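Local coordinates for protein probable M18 family aminopeptidase 1 (PDB 2GLF) that probably acts as a zinc-dependent aminopeptidase of the M18 family, releasing residues one at a time from the amino termini of peptides, at residues A[24-29]-A[41-46]; A[35-40]-A[65-70]; A[103-106]-A[111-114]; A[186-191]-A[203-208]. One frame throughout, in Å; residues are numbered along the deposited sequence.

How the interactions relate
From the N terminus, interaction 1 joins 24-29 to 41-46, closing the loop between helices 13-29 and 33-45. Interaction 2 opens at 35-40, before that loop is complete, and closes at 65-70, so the two cross and share helix 33-45; their centres lie 10 Å apart. Interaction 1 pairs the two helices; interaction 2 ties the second to strand 64-67 of the mixed sheet. Interaction 3 follows in series as the hairpin of strands 97-108 and 111-119, and interaction 4 later binds strand 185-189 to helix 200-213. These two, with centres 8 Å apart, meet through neighbouring strands of the six-stranded antiparallel sheet, their centres 31 to 33 Å from those of the first pair.

Interaction 1: residues A[24-29]-A[41-46]; sequences MEFMSK and KRILDE
Phe26 and Ile43 supply the apolar part of this contact: the ring atom Phe26 CD1 lies 4.1 Å from Ile43 CD1, the two side chains crossing at about a right angle. CG of Phe26 stands opposite the backbone N (chi1 178°), which carries the ring forward toward the second helix, while the extended outer torsion of Ile43 (chi2 175°) brings its terminal methyl out to meet it. Behind them, Phe26 stacks on the ring of Tyr255 and Ile43 rests on Leu258 and Leu262, all three from helix 248-263. The segments therefore belong to a helical hairpin, helices 13-29 and 33-45 joined by a short link, that packs on helix 248-263, which carries the manganese ligand Asp249; the side chain of Phe26 is about 12 Å from that of His92, another manganese ligand.

The charged part lies alongside. Lys29 NZ lies 4.3 Å from Arg42 NE, near the guanidinium group. Both cations serve one carboxylate: Glu39 forms salt bridges with Lys29 and Arg42, and its negative charge probably offsets the nearness of the two cations.

Within the second helix, Lys41 NZ reaches the syn lone pair of Asp45 OD2 at 2.9 Å, one turn on, and Asp45 OD1 is hydrogen-bonded to the hydroxyl of Tyr65.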
loop_
_atom_site.group_PDB
_atom_site.type_symbol
_atom_site.label_atom_id
_atom_site.label_comp_id
_atom_site.label_asym_id
_atom_site.label_seq_id
_atom_site.Cartn_x
_atom_site.Cartn_y
_atom_site.Cartn_z
HETATM N N MSE A 24 33.365 29.478 -29.086
HETATM C CA MSE A 24 33.176 28.124 -29.589
HETATM C C MSE A 24 34.476 27.422 -29.993
HETATM O O MSE A 24 34.598 26.211 -29.827
HETATM C CB MSE A 24 32.181 28.132 -30.749
HETATM C CG MSE A 24 30.772 28.510 -30.308
HETATM SE SE MSE A 24 29.390 28.309 -31.662
HETATM C CE MSE A 24 29.201 30.176 -32.177
ATOM N N GLU A 25 35.447 28.168 -30.518
ATOM C CA GLU A 25 36.727 27.565 -30.891
ATOM C C GLU A 25 37.373 27.006 -29.622
ATOM O O GLU A 25 37.753 25.839 -29.560
ATOM C CB GLU A 25 37.652 28.608 -31.526
ATOM C CG GLU A 25 37.204 29.082 -32.897
ATOM C CD GLU A 25 37.239 27.977 -33.942
ATOM O OE1 GLU A 25 36.784 28.219 -35.082
ATOM O OE2 GLU A 25 37.726 26.869 -33.627
ATOM N N PHE A 26 37.492 27.860 -28.613
ATOM C CA PHE A 26 38.063 27.479 -27.332
ATOM C C PHE A 26 37.347 26.235 -26.817
ATOM O O PHE A 26 37.980 25.271 -26.392
ATOM C CB PHE A 26 37.869 28.621 -26.333
ATOM C CG PHE A 26 38.388 28.328 -24.954
ATOM C CD1 PHE A 26 39.750 28.169 -24.725
ATOM C CD2 PHE A 26 37.513 28.236 -23.876
ATOM C CE1 PHE A 26 40.235 27.926 -23.440
ATOM C CE2 PHE A 26 37.982 27.994 -22.585
ATOM C CZ PHE A 26 39.351 27.839 -22.367
HETATM N N MSE A 27 36.018 26.268 -26.874
HETATM C CA MSE A 27 35.179 25.175 -26.396
HETATM C C MSE A 27 35.418 23.836 -27.089
HETATM O O MSE A 27 35.304 22.777 -26.469
HETATM C CB MSE A 27 33.708 25.572 -26.518
HETATM C CG MSE A 27 32.871 25.230 -25.293
HETATM SE SE MSE A 27 33.667 25.808 -23.604
HETATM C CE MSE A 27 34.468 27.450 -24.201
ATOM N N SER A 28 35.746 23.872 -28.373
ATOM C CA SER A 28 35.999 22.632 -29.099
ATOM C C SER A 28 37.329 22.032 -28.663
ATOM O O SER A 28 37.635 20.898 -29.001
ATOM C CB SER A 28 36.049 22.880 -30.608
ATOM O OG SER A 28 37.333 23.334 -31.001
ATOM N N LYS A 29 38.120 22.793 -27.915
ATOM C CA LYS A 29 39.418 22.304 -27.469
ATOM C C LYS A 29 39.468 22.010 -25.965
ATOM O O LYS A 29 40.372 21.319 -25.495
ATOM C CB LYS A 29 40.508 23.320 -27.841
ATOM C CG LYS A 29 40.528 23.696 -29.321
ATOM C CD LYS A 29 41.604 24.728 -29.645
ATOM C CE LYS A 29 43.005 24.144 -29.506
ATOM N NZ LYS A 29 44.085 25.157 -29.738
ATOM N N LYS A 41 46.737 28.189 -20.831
ATOM C CA LYS A 41 48.147 28.526 -20.709
ATOM C C LYS A 41 48.631 29.079 -22.040
ATOM O O LYS A 41 49.255 30.133 -22.082
ATOM C CB LYS A 41 48.975 27.298 -20.323
ATOM C CG LYS A 41 50.452 27.611 -20.107
ATOM C CD LYS A 41 51.250 26.378 -19.697
ATOM C CE LYS A 41 52.716 26.717 -19.438
ATOM N NZ LYS A 41 53.393 27.262 -20.645
ATOM N N ARG A 42 48.334 28.369 -23.126
ATOM C CA ARG A 42 48.728 28.800 -24.465
ATOM C C ARG A 42 48.296 30.241 -24.698
ATOM O O ARG A 42 49.102 31.080 -25.094
ATOM C CB ARG A 42 48.086 27.899 -25.525
ATOM C CG ARG A 42 48.046 28.511 -26.915
ATOM C CD ARG A 42 47.226 27.681 -27.869
ATOM N NE ARG A 42 46.561 28.519 -28.860
ATOM C CZ ARG A 42 45.550 29.339 -28.586
ATOM N NH1 ARG A 42 45.085 29.431 -27.347
ATOM N NH2 ARG A 42 45.001 30.073 -29.544
ATOM N N ILE A 43 47.016 30.515 -24.464
ATOM C CA ILE A 43 46.469 31.856 -24.625
ATOM C C ILE A 43 47.269 32.834 -23.770
ATOM O O ILE A 43 47.563 33.954 -24.192
ATOM C CB ILE A 43 44.993 31.902 -24.180
ATOM C CG1 ILE A 43 44.129 31.165 -25.201
ATOM C CG2 ILE A 43 44.537 33.349 -23.983
ATOM C CD1 ILE A 43 42.684 31.043 -24.796
ATOM N N LEU A 44 47.616 32.399 -22.563
ATOM C CA LEU A 44 48.386 33.224 -21.646
ATOM C C LEU A 44 49.845 33.359 -22.080
ATOM O O LEU A 44 50.491 34.363 -21.785
ATOM C CB LEU A 44 48.323 32.650 -20.227
ATOM C CG LEU A 44 46.998 32.802 -19.473
ATOM C CD1 LEU A 44 47.102 32.145 -18.096
ATOM C CD2 LEU A 44 46.655 34.288 -19.342
ATOM N N ASP A 45 50.376 32.352 -22.767
ATOM C CA ASP A 45 51.756 32.436 -23.208
ATOM C C ASP A 45 51.870 33.521 -24.259
ATOM O O ASP A 45 52.881 34.215 -24.325
ATOM C CB ASP A 45 52.250 31.086 -23.705
ATOM C CG ASP A 45 52.510 30.124 -22.563
ATOM O OD1 ASP A 45 52.960 30.593 -21.497
ATOM O OD2 ASP A 45 52.274 28.910 -22.723
ATOM N N GLU A 46 50.836 33.670 -25.085
ATOM C CA GLU A 46 50.806 34.772 -26.040
ATOM C C GLU A 46 50.363 35.841 -25.035
ATOM O O GLU A 46 50.479 35.622 -23.832
ATOM C CB GLU A 46 49.711 34.578 -27.078
ATOM C CG GLU A 46 49.686 33.222 -27.727
ATOM C CD GLU A 46 48.530 33.088 -28.703
ATOM O OE1 GLU A 46 47.374 33.333 -28.296
ATOM O OE2 GLU A 46 48.775 32.737 -29.875
#

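Interaction 2: residues A[35-40]-A[65-70]; sequences MTVKEI and YAVNRG
Val37 meets both a side chain and a backbone carbonyl. Its CG1 methyl lies 4.0 Å from Val67 CG1, and the two valines cross obliquely. Its branch point approaches the main chain, with Val37 CB 3.8 Å from Gly70 O, and the second methyl follows, Val37 CG2 standing 3.9 Å from that same Gly70 O. The first torsion explains which methyl meets which partner: at chi1 163° CG1 points away from the backbone N and toward Val67, leaving CG2 beside the N and close to the glycine.

Helix 33-45 thus packs against the end of strand 64-67 and the turn after it. In the next shell, Val37 also touches Ile93, next to the manganese ligand His92, and Val67 packs on Ile73. The helix holds its turn through the bond from Glu39 N to Met35 O, 3.0 Å, and the one from Ile40 N to Thr36 O. On the other side, strand 64-67 pairs through Ala66 with Ala74 of strand 73-77, its antiparallel neighbour in the mixed sheet, and the chain turns away after Val67. Gly70 has a positive phi of 81°, which favours glycine. From the same turn Arg69 forms a salt bridge with Asp413 of the second subunit, so the loop that meets the helix also takes part in the assembly.

Replacing Val37 by an alanine would probably open a gap between the helix and Val67, leaving that methyl without its mate. With no hydrogen bond between the segments, the contact probably rests on close fit, methyls against a methyl and a carbonyl.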
loop_
_atom_site.group_PDB
_atom_site.type_symbol
_atom_site.label_atom_id
_atom_site.label_comp_id
_atom_site.label_asym_id
_atom_site.label_seq_id
_atom_site.Cartn_x
_atom_site.Cartn_y
_atom_site.Cartn_z
HETATM N N MSE A 35 42.764 19.691 -20.479
HETATM C CA MSE A 35 42.758 20.314 -21.794
HETATM C C MSE A 35 42.504 21.810 -21.704
HETATM O O MSE A 35 43.123 22.598 -22.423
HETATM C CB MSE A 35 41.691 19.669 -22.682
HETATM C CG MSE A 35 42.236 18.691 -23.706
HETATM SE SE MSE A 35 40.852 17.598 -24.515
HETATM C CE MSE A 35 41.049 16.088 -23.343
ATOM N N THR A 36 41.586 22.206 -20.830
ATOM C CA THR A 36 41.270 23.623 -20.684
ATOM C C THR A 36 42.500 24.352 -20.179
ATOM O O THR A 36 42.841 25.415 -20.685
ATOM C CB THR A 36 40.106 23.849 -19.707
ATOM O OG1 THR A 36 39.056 22.917 -20.001
ATOM C CG2 THR A 36 39.560 25.269 -19.854
ATOM N N VAL A 37 43.177 23.777 -19.189
ATOM C CA VAL A 37 44.380 24.405 -18.665
ATOM C C VAL A 37 45.370 24.628 -19.805
ATOM O O VAL A 37 45.860 25.740 -19.998
ATOM C CB VAL A 37 45.042 23.549 -17.556
ATOM C CG1 VAL A 37 46.488 24.004 -17.321
ATOM C CG2 VAL A 37 44.246 23.687 -16.258
ATOM N N LYS A 38 45.643 23.574 -20.569
ATOM C CA LYS A 38 46.570 23.665 -21.696
ATOM C C LYS A 38 46.193 24.800 -22.644
ATOM O O LYS A 38 47.052 25.556 -23.101
ATOM C CB LYS A 38 46.594 22.354 -22.486
ATOM C CG LYS A 38 47.342 22.471 -23.799
ATOM C CD LYS A 38 47.078 21.298 -24.721
ATOM C CE LYS A 38 47.555 21.604 -26.136
ATOM N NZ LYS A 38 46.900 22.830 -26.690
ATOM N N GLU A 39 44.904 24.912 -22.936
ATOM C CA GLU A 39 44.414 25.935 -23.839
ATOM C C GLU A 39 44.515 27.327 -23.212
ATOM O O GLU A 39 44.782 28.311 -23.905
ATOM C CB GLU A 39 42.971 25.608 -24.228
ATOM C CG GLU A 39 42.432 26.402 -25.400
ATOM C CD GLU A 39 43.434 26.537 -26.527
ATOM O OE1 GLU A 39 44.260 25.615 -26.716
ATOM O OE2 GLU A 39 43.386 27.567 -27.232
ATOM N N ILE A 40 44.315 27.405 -21.899
ATOM C CA ILE A 40 44.387 28.679 -21.190
ATOM C C ILE A 40 45.837 29.134 -21.067
ATOM O O ILE A 40 46.139 30.321 -21.189
ATOM C CB ILE A 40 43.751 28.568 -19.778
ATOM C CG1 ILE A 40 42.267 28.229 -19.917
ATOM C CG2 ILE A 40 43.888 29.889 -19.014
ATOM C CD1 ILE A 40 41.573 27.984 -18.594
ATOM N N TYR A 65 51.249 33.752 -14.021
ATOM C CA TYR A 65 50.274 32.690 -13.875
ATOM C C TYR A 65 50.945 31.467 -13.281
ATOM O O TYR A 65 52.110 31.195 -13.546
ATOM C CB TYR A 65 49.634 32.337 -15.227
ATOM C CG TYR A 65 50.553 31.658 -16.212
ATOM C CD1 TYR A 65 51.027 30.362 -15.984
ATOM C CD2 TYR A 65 50.952 32.310 -17.382
ATOM C CE1 TYR A 65 51.882 29.732 -16.895
ATOM C CE2 TYR A 65 51.803 31.690 -18.303
ATOM C CZ TYR A 65 52.268 30.405 -18.051
ATOM O OH TYR A 65 53.148 29.812 -18.934
ATOM N N ALA A 66 50.203 30.733 -12.468
ATOM C CA ALA A 66 50.721 29.531 -11.847
ATOM C C ALA A 66 49.815 28.368 -12.220
ATOM O O ALA A 66 48.594 28.457 -12.087
ATOM C CB ALA A 66 50.757 29.700 -10.343
ATOM N N VAL A 67 50.413 27.291 -12.715
ATOM C CA VAL A 67 49.660 26.099 -13.082
ATOM C C VAL A 67 49.786 25.183 -11.876
ATOM O O VAL A 67 50.896 24.917 -11.433
ATOM C CB VAL A 67 50.283 25.399 -14.303
ATOM C CG1 VAL A 67 49.451 24.180 -14.693
ATOM C CG2 VAL A 67 50.384 26.374 -15.459
ATOM N N ASN A 68 48.670 24.713 -11.329
ATOM C CA ASN A 68 48.743 23.836 -10.165
ATOM C C ASN A 68 49.341 22.485 -10.543
ATOM O O ASN A 68 50.545 22.277 -10.388
ATOM C CB ASN A 68 47.360 23.647 -9.534
ATOM C CG ASN A 68 47.418 22.879 -8.223
ATOM O OD1 ASN A 68 46.519 22.983 -7.387
ATOM N ND2 ASN A 68 48.473 22.096 -8.042
ATOM N N ARG A 69 48.521 21.561 -11.030
ATOM C CA ARG A 69 49.058 20.263 -11.418
ATOM C C ARG A 69 48.566 19.863 -12.799
ATOM O O ARG A 69 48.314 18.684 -13.075
ATOM C CB ARG A 69 48.683 19.192 -10.392
ATOM C CG ARG A 69 49.469 19.269 -9.082
ATOM C CD ARG A 69 49.051 18.143 -8.151
ATOM N NE ARG A 69 49.820 18.070 -6.907
ATOM C CZ ARG A 69 49.867 19.027 -5.983
ATOM N NH1 ARG A 69 49.194 20.159 -6.149
ATOM N NH2 ARG A 69 50.569 18.839 -4.877
ATOM N N GLY A 70 48.448 20.860 -13.672
ATOM C CA GLY A 70 47.980 20.607 -15.019
ATOM C C GLY A 70 46.472 20.508 -15.006
ATOM O O GLY A 70 45.860 20.133 -16.001
#

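Interaction 3: residues A[103-106]-A[111-114]; sequences NPLI and IALF
Ile106 and Leu113 exchange two backbone hydrogen bonds: Ile106 N donates to Leu113 O at 3.0 Å with an angle of 163° at the hydrogen, and Leu113 N returns a bond of 2.7 Å to Ile106 O. They are the hydrogen-bonded pair of an antiparallel hairpin, whose strand directions differ by 160°. Leu105 and Phe114 form the adjoining non-hydrogen-bonded pair, where the CA-H groups turn inward; Leu105 CA lies 3.3 Å from Leu113 O.

Packing divides between the two faces. On one, Ile106 CG1 touches Leu113 CB at 3.8 Å, brought there by a first torsion of 73° that sets CG1 between the backbone N and carbonyl carbon. On the other, Leu105 CG lies 4.0 Å from Phe114 CE2, while Pro104 CB approaches the edge of that ring at CD2. Leu105 also reaches Ala112 CB through CD2. Beyond Phe114, Phe100 stacks on the ring, and Met238 of the third subunit packs against the residue.

The two Ile106-Leu113 bonds set the register, while apolar side chains pack on both faces, helix 200-213 with its Val205 covering the Leu105 face and residues of neighbouring subunits meeting Ile106 and Leu113.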
loop_
_atom_site.group_PDB
_atom_site.type_symbol
_atom_site.label_atom_id
_atom_site.label_comp_id
_atom_site.label_asym_id
_atom_site.label_seq_id
_atom_site.Cartn_x
_atom_site.Cartn_y
_atom_site.Cartn_z
ATOM N N ASN A 103 40.914 -0.545 -13.604
ATOM C CA ASN A 103 41.025 -1.693 -14.506
ATOM C C ASN A 103 39.738 -1.654 -15.315
ATOM O O ASN A 103 38.813 -2.420 -15.052
ATOM C CB ASN A 103 41.103 -3.012 -13.740
ATOM C CG ASN A 103 42.281 -3.072 -12.797
ATOM O OD1 ASN A 103 43.405 -2.748 -13.169
ATOM N ND2 ASN A 103 42.030 -3.499 -11.568
ATOM N N PRO A 104 39.666 -0.754 -16.314
ATOM C CA PRO A 104 38.499 -0.574 -17.179
ATOM C C PRO A 104 38.213 -1.666 -18.204
ATOM O O PRO A 104 37.060 -1.874 -18.575
ATOM C CB PRO A 104 38.787 0.762 -17.850
ATOM C CG PRO A 104 40.259 0.673 -18.079
ATOM C CD PRO A 104 40.769 0.124 -16.753
ATOM N N LEU A 105 39.243 -2.367 -18.662
ATOM C CA LEU A 105 39.022 -3.385 -19.675
ATOM C C LEU A 105 38.576 -4.755 -19.167
ATOM O O LEU A 105 39.301 -5.430 -18.424
ATOM C CB LEU A 105 40.277 -3.559 -20.527
ATOM C CG LEU A 105 40.102 -3.577 -22.050
ATOM C CD1 LEU A 105 41.330 -4.249 -22.657
ATOM C CD2 LEU A 105 38.836 -4.325 -22.456
ATOM N N ILE A 106 37.375 -5.151 -19.585
ATOM C CA ILE A 106 36.797 -6.447 -19.239
ATOM C C ILE A 106 36.156 -6.975 -20.515
ATOM O O ILE A 106 35.969 -6.219 -21.472
ATOM C CB ILE A 106 35.677 -6.327 -18.183
ATOM C CG1 ILE A 106 34.419 -5.718 -18.814
ATOM C CG2 ILE A 106 36.133 -5.452 -17.046
ATOM C CD1 ILE A 106 33.217 -5.681 -17.887
ATOM N N ILE A 111 32.362 -9.337 -25.952
ATOM C CA ILE A 111 32.466 -7.910 -26.233
ATOM C C ILE A 111 33.426 -7.212 -25.269
ATOM O O ILE A 111 33.242 -7.257 -24.056
ATOM C CB ILE A 111 31.088 -7.234 -26.130
ATOM C CG1 ILE A 111 30.171 -7.781 -27.218
ATOM C CG2 ILE A 111 31.227 -5.732 -26.248
ATOM C CD1 ILE A 111 28.763 -7.218 -27.176
ATOM N N ALA A 112 34.456 -6.576 -25.817
ATOM C CA ALA A 112 35.423 -5.856 -24.998
ATOM C C ALA A 112 34.708 -4.623 -24.449
ATOM O O ALA A 112 34.006 -3.929 -25.184
ATOM C CB ALA A 112 36.624 -5.447 -25.840
ATOM N N LEU A 113 34.891 -4.346 -23.162
ATOM C CA LEU A 113 34.215 -3.211 -22.538
ATOM C C LEU A 113 35.092 -2.349 -21.638
ATOM O O LEU A 113 36.055 -2.830 -21.039
ATOM C CB LEU A 113 33.049 -3.718 -21.697
ATOM C CG LEU A 113 31.884 -4.411 -22.383
ATOM C CD1 LEU A 113 31.067 -5.153 -21.344
ATOM C CD2 LEU A 113 31.048 -3.383 -23.115
ATOM N N PHE A 114 34.744 -1.072 -21.538
ATOM C CA PHE A 114 35.464 -0.157 -20.659
ATOM C C PHE A 114 34.494 0.238 -19.560
ATOM O O PHE A 114 33.505 0.931 -19.817
ATOM C CB PHE A 114 35.907 1.118 -21.386
ATOM C CG PHE A 114 37.061 0.923 -22.311
ATOM C CD1 PHE A 114 36.947 1.253 -23.655
ATOM C CD2 PHE A 114 38.267 0.428 -21.839
ATOM C CE1 PHE A 114 38.019 1.094 -24.518
ATOM C CE2 PHE A 114 39.349 0.264 -22.692
ATOM C CZ PHE A 114 39.224 0.599 -24.038
#

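Interaction 4: residues A[186-191]-A[203-208]; sequences LIAGTI and TNVLKI
Ile191 and Asn204 combine a water bridge with direct packing. One water donates to Ile191 O at 2.7 Å and accepts from Asn204 ND2 at 2.6 Å, linking the loop just after strand 185-189, outermost in the six-stranded antiparallel sheet within this chain, to helix 200-213, which lies on that sheet. Just before this, Ala188 and Gly189 both face Ala112 of the neighbouring strand in a classic beta bulge.

The amide of Asn204 also lies against hydrocarbon: Ile191 CD1 comes within 3.5 Å of Asn204 CG, the two side chains crossing at about a right angle. A first torsion of -169° directs the Asn204 amide away from its own backbone N and out to Ile191. A leucine in place of Asn204 would probably leave the water without its donor and Ile191 O without this indirect tie to the helix.

One residue on, Val205 meets the bulge, its CG2 approaching the main chain at Gly189, which has no side chain there. Val205 packs as well on Ala112 and Leu105 of the sheet. The loop is held from outside too, since Asp239 of the third subunit accepts hydrogen bonds from the backbone N atoms of Thr190 and Ile191. Val205 CG2 stands 4.0 Å from Ala188 CB and 3.7 Å from Ala188 O.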
loop_
_atom_site.group_PDB
_atom_site.type_symbol
_atom_site.label_atom_id
_atom_site.label_comp_id
_atom_site.label_asym_id
_atom_site.label_seq_id
_atom_site.Cartn_x
_atom_site.Cartn_y
_atom_site.Cartn_z
ATOM N N LEU A 186 31.554 1.641 -22.135
ATOM C CA LEU A 186 31.622 1.811 -23.581
ATOM C C LEU A 186 32.161 0.534 -24.204
ATOM O O LEU A 186 32.920 -0.212 -23.575
ATOM C CB LEU A 186 32.514 2.998 -23.987
ATOM C CG LEU A 186 33.273 3.814 -22.944
ATOM C CD1 LEU A 186 34.113 4.857 -23.652
ATOM C CD2 LEU A 186 32.306 4.469 -21.977
ATOM N N ILE A 187 31.753 0.282 -25.442
ATOM C CA ILE A 187 32.201 -0.898 -26.163
ATOM C C ILE A 187 33.636 -0.683 -26.648
ATOM O O ILE A 187 33.918 0.250 -27.398
ATOM C CB ILE A 187 31.274 -1.183 -27.357
ATOM C CG1 ILE A 187 29.844 -1.393 -26.850
ATOM C CG2 ILE A 187 31.756 -2.409 -28.109
ATOM C CD1 ILE A 187 28.838 -1.718 -27.928
ATOM N N ALA A 188 34.549 -1.537 -26.201
ATOM C CA ALA A 188 35.941 -1.422 -26.601
ATOM C C ALA A 188 36.175 -2.098 -27.945
ATOM O O ALA A 188 36.992 -1.644 -28.743
ATOM C CB ALA A 188 36.835 -2.042 -25.544
ATOM N N GLY A 189 35.456 -3.189 -28.192
ATOM C CA GLY A 189 35.614 -3.897 -29.444
ATOM C C GLY A 189 34.757 -5.138 -29.517
ATOM O O GLY A 189 34.140 -5.529 -28.528
ATOM N N THR A 190 34.724 -5.761 -30.693
ATOM C CA THR A 190 33.932 -6.967 -30.891
ATOM C C THR A 190 34.640 -8.025 -31.727
ATOM O O THR A 190 34.201 -9.172 -31.763
ATOM C CB THR A 190 32.593 -6.658 -31.575
ATOM O OG1 THR A 190 32.842 -6.126 -32.880
ATOM C CG2 THR A 190 31.792 -5.658 -30.761
ATOM N N ILE A 191 35.720 -7.656 -32.411
ATOM C CA ILE A 191 36.434 -8.642 -33.220
ATOM C C ILE A 191 37.436 -9.417 -32.362
ATOM O O ILE A 191 38.227 -8.829 -31.632
ATOM C CB ILE A 191 37.131 -7.975 -34.470
ATOM C CG1 ILE A 191 38.193 -8.910 -35.057
ATOM C CG2 ILE A 191 37.709 -6.632 -34.116
ATOM C CD1 ILE A 191 39.516 -8.923 -34.311
ATOM N N THR A 203 41.757 -9.304 -25.514
ATOM C CA THR A 203 43.125 -9.483 -25.987
ATOM C C THR A 203 43.372 -8.692 -27.270
ATOM O O THR A 203 44.416 -8.053 -27.428
ATOM C CB THR A 203 43.420 -10.978 -26.263
ATOM O OG1 THR A 203 43.284 -11.723 -25.047
ATOM C CG2 THR A 203 44.827 -11.160 -26.814
ATOM N N ASN A 204 42.410 -8.739 -28.185
ATOM C CA ASN A 204 42.550 -8.020 -29.439
ATOM C C ASN A 204 42.660 -6.526 -29.153
ATOM O O ASN A 204 43.552 -5.849 -29.668
ATOM C CB ASN A 204 41.359 -8.281 -30.350
ATOM C CG ASN A 204 41.590 -7.759 -31.747
ATOM O OD1 ASN A 204 42.483 -8.227 -32.450
ATOM N ND2 ASN A 204 40.798 -6.774 -32.157
ATOM N N VAL A 205 41.747 -6.012 -28.332
ATOM C CA VAL A 205 41.768 -4.602 -27.969
ATOM C C VAL A 205 43.122 -4.266 -27.341
ATOM O O VAL A 205 43.752 -3.267 -27.698
ATOM C CB VAL A 205 40.649 -4.281 -26.971
ATOM C CG1 VAL A 205 40.862 -2.904 -26.347
ATOM C CG2 VAL A 205 39.326 -4.337 -27.682
ATOM N N LEU A 206 43.567 -5.111 -26.412
ATOM C CA LEU A 206 44.847 -4.896 -25.743
ATOM C C LEU A 206 46.000 -4.847 -26.727
ATOM O O LEU A 206 46.955 -4.097 -26.533
ATOM C CB LEU A 206 45.108 -5.996 -24.719
ATOM C CG LEU A 206 44.449 -5.790 -23.360
ATOM C CD1 LEU A 206 44.759 -6.974 -22.475
ATOM C CD2 LEU A 206 44.951 -4.496 -22.728
ATOM N N LYS A 207 45.907 -5.656 -27.778
ATOM C CA LYS A 207 46.935 -5.704 -28.805
ATOM C C LYS A 207 46.914 -4.407 -29.604
ATOM O O LYS A 207 47.958 -3.812 -29.875
ATOM C CB LYS A 207 46.694 -6.901 -29.718
ATOM C CG LYS A 207 47.663 -7.022 -30.871
ATOM C CD LYS A 207 47.831 -8.480 -31.256
ATOM C CE LYS A 207 48.258 -8.619 -32.692
ATOM N NZ LYS A 207 47.194 -8.092 -33.581
ATOM N N ILE A 208 45.722 -3.963 -29.977
ATOM C CA ILE A 208 45.588 -2.724 -30.717
ATOM C C ILE A 208 46.205 -1.622 -29.860
ATOM O O ILE A 208 47.015 -0.831 -30.339
ATOM C CB ILE A 208 44.101 -2.398 -30.986
ATOM C CG1 ILE A 208 43.520 -3.438 -31.939
ATOM C CG2 ILE A 208 43.949 -0.990 -31.558
ATOM C CD1 ILE A 208 42.040 -3.278 -32.176
HETATM O O HOH W 1 38.689 -6.316 -30.729
#